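Local coordinates for protein restriction endonuclease R.BpuJI (Bacillus pumilus, PDB 5HNH) that probably acts as a DNA-cleaving restriction endonuclease, of which this chain is the N-terminal nucleic-acid-bound part, at residues A134-R139 with N169-L174. Residues are numbered along the deposited sequence; the frame is centred on the assembly and turned at random.
Sequences AKIQIR and NSLQVL
Gln137 N donates to Leu174 O over 2.8 Å, in the carbonyl plane, with 148° at the hydrogen. Around this bond the isoleucines of 134-139 close on the short helix 171-174. Ile136 grips it with two branches. Its CG2, anti to the backbone N, lies 3.3 Å from Leu174 O, while CG1 turns the other way, anti to the carbonyl carbon (chi1 -55°), and carries CD1 to 3.8 Å from Leu174 CB. The same methyl stands 3.8 Å from Leu171 CD1, a tip that also approaches Ala134 CB. The Ile136 and Leu174 side chains lie side by side, pointing the same way, whereas Ile136 and Leu171 cross at a slant. Were Ile136 an alanine, the loss of CD1 and CG2 would be likely to leave Leu171 CD1 and Leu174 CB without their common methyl partner and the carbonyl of Leu174 less covered.

Ile138 is extended instead, CG1 anti to the backbone N, which sends CD1 over Val173 O and to 4.0 Å from Val173 CG1; its CG2 meets Leu174 CD2. Tyr143 of helix 140-153 touches both Ile138 and Val173. Ser170 is the N-cap of helix 171-174, its OG accepting from Val173 N at 3.2 Å with 169° at the hydrogen. Geometrically this is the loop that joins helix 125-133, closed by a Schellman motif at Lys135, to helix 140-153, packed against a serine-capped helical turn in the BpuJI N-terminal family region.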
loop_
_atom_site.group_PDB
_atom_site.type_symbol
_atom_site.label_atom_id
_atom_site.label_comp_id
_atom_site.label_asym_id
_atom_site.label_seq_id
_atom_site.Cartn_x
_atom_site.Cartn_y
_atom_site.Cartn_z
ATOM N N ALA A 134 15.118 8.084 7.469
ATOM C CA ALA A 134 15.412 6.753 8.000
ATOM C C ALA A 134 15.947 5.797 6.928
ATOM O O ALA A 134 16.179 4.615 7.200
ATOM C CB ALA A 134 14.166 6.164 8.639
ATOM N N LYS A 135 16.135 6.320 5.720
ATOM C CA LYS A 135 16.696 5.565 4.602
ATOM C C LYS A 135 15.843 4.330 4.254
ATOM O O LYS A 135 16.364 3.282 3.868
ATOM C CB LYS A 135 18.138 5.158 4.902
ATOM C CG LYS A 135 19.048 6.343 5.269
ATOM C CD LYS A 135 20.452 5.874 5.591
ATOM C CE LYS A 135 21.294 6.987 6.204
ATOM N NZ LYS A 135 22.654 6.509 6.585
ATOM N N ILE A 136 14.536 4.466 4.423
ATOM C CA ILE A 136 13.600 3.427 4.009
ATOM C C ILE A 136 13.665 3.271 2.490
ATOM O O ILE A 136 13.706 4.271 1.778
ATOM C CB ILE A 136 12.147 3.759 4.414
ATOM C CG1 ILE A 136 12.025 4.041 5.918
ATOM C CG2 ILE A 136 11.211 2.637 4.000
ATOM C CD1 ILE A 136 12.510 2.910 6.788
ATOM N N GLN A 137 13.707 2.029 2.005
ATOM C CA GLN A 137 13.554 1.760 0.580
ATOM C C GLN A 137 13.259 0.282 0.343
ATOM O O GLN A 137 14.126 -0.583 0.483
ATOM C CB GLN A 137 14.779 2.201 -0.237
ATOM C CG GLN A 137 16.139 1.928 0.347
ATOM C CD GLN A 137 17.245 2.488 -0.542
ATOM O OE1 GLN A 137 17.009 2.843 -1.705
ATOM N NE2 GLN A 137 18.453 2.576 0.000
ATOM N N ILE A 138 12.010 0.016 -0.010
ATOM C CA ILE A 138 11.528 -1.344 -0.159
ATOM C C ILE A 138 10.293 -1.370 -1.054
ATOM O O ILE A 138 9.500 -0.415 -1.073
ATOM C CB ILE A 138 11.195 -1.973 1.229
ATOM C CG1 ILE A 138 10.895 -3.465 1.094
ATOM C CG2 ILE A 138 10.040 -1.248 1.913
ATOM C CD1 ILE A 138 10.660 -4.147 2.429
ATOM N N ARG A 139 10.171 -2.448 -1.830
ATOM C CA ARG A 139 8.903 -2.828 -2.425
ATOM C C ARG A 139 8.307 -3.862 -1.509
ATOM O O ARG A 139 8.699 -5.028 -1.580
ATOM C CB ARG A 139 9.094 -3.407 -3.822
ATOM C CG ARG A 139 10.125 -2.691 -4.668
ATOM C CD ARG A 139 10.135 -3.273 -6.061
ATOM N NE ARG A 139 11.170 -2.676 -6.895
ATOM C CZ ARG A 139 11.142 -2.679 -8.218
ATOM N NH1 ARG A 139 10.114 -3.248 -8.855
ATOM N NH2 ARG A 139 12.128 -2.118 -8.899
ATOM N N ASN A 169 7.230 -3.649 10.235
ATOM C CA ASN A 169 7.576 -2.671 11.268
ATOM C C ASN A 169 9.049 -2.783 11.690
ATOM O O ASN A 169 9.463 -2.206 12.691
ATOM C CB ASN A 169 6.664 -2.828 12.477
ATOM C CG ASN A 169 6.431 -1.515 13.196
ATOM O OD1 ASN A 169 5.675 -0.680 12.705
ATOM N ND2 ASN A 169 7.094 -1.313 14.367
ATOM N N SER A 170 9.825 -3.534 10.914
ATOM C CA SER A 170 11.263 -3.683 11.139
ATOM C C SER A 170 12.036 -2.670 10.307
ATOM O O SER A 170 11.922 -2.665 9.086
ATOM C CB SER A 170 11.727 -5.099 10.789
ATOM O OG SER A 170 13.123 -5.109 10.530
ATOM N N LEU A 171 12.805 -1.813 10.973
ATOM C CA LEU A 171 13.575 -0.779 10.290
ATOM C C LEU A 171 14.541 -1.365 9.267
ATOM O O LEU A 171 14.603 -0.906 8.123
ATOM C CB LEU A 171 14.353 0.076 11.299
ATOM C CG LEU A 171 15.312 1.098 10.673
ATOM C CD1 LEU A 171 14.530 2.192 9.947
ATOM C CD2 LEU A 171 16.268 1.699 11.710
ATOM N N GLN A 172 15.301 -2.375 9.677
ATOM C CA GLN A 172 16.295 -2.961 8.791
ATOM C C GLN A 172 15.640 -3.598 7.553
ATOM O O GLN A 172 16.133 -3.414 6.442
ATOM C CB GLN A 172 17.153 -3.977 9.546
ATOM C CG GLN A 172 18.056 -3.341 10.606
ATOM C CD GLN A 172 18.799 -4.363 11.445
ATOM O OE1 GLN A 172 18.473 -5.551 11.438
ATOM N NE2 GLN A 172 19.810 -3.907 12.167
ATOM N N VAL A 173 14.537 -4.325 7.732
ATOM C CA VAL A 173 13.806 -4.858 6.575
ATOM C C VAL A 173 13.337 -3.717 5.669
ATOM O O VAL A 173 13.560 -3.751 4.462
ATOM C CB VAL A 173 12.592 -5.726 6.995
ATOM C CG1 VAL A 173 11.647 -5.968 5.805
ATOM C CG2 VAL A 173 13.055 -7.066 7.584
ATOM N N LEU A 174 12.714 -2.691 6.252
ATOM C CA LEU A 174 12.183 -1.574 5.457
ATOM C C LEU A 174 13.304 -0.781 4.760
ATOM O O LEU A 174 13.057 -0.097 3.765
ATOM C CB LEU A 174 11.338 -0.640 6.345
ATOM C CG LEU A 174 10.089 -1.265 6.968
ATOM C CD1 LEU A 174 9.519 -0.344 8.029
ATOM C CD2 LEU A 174 9.019 -1.589 5.919
#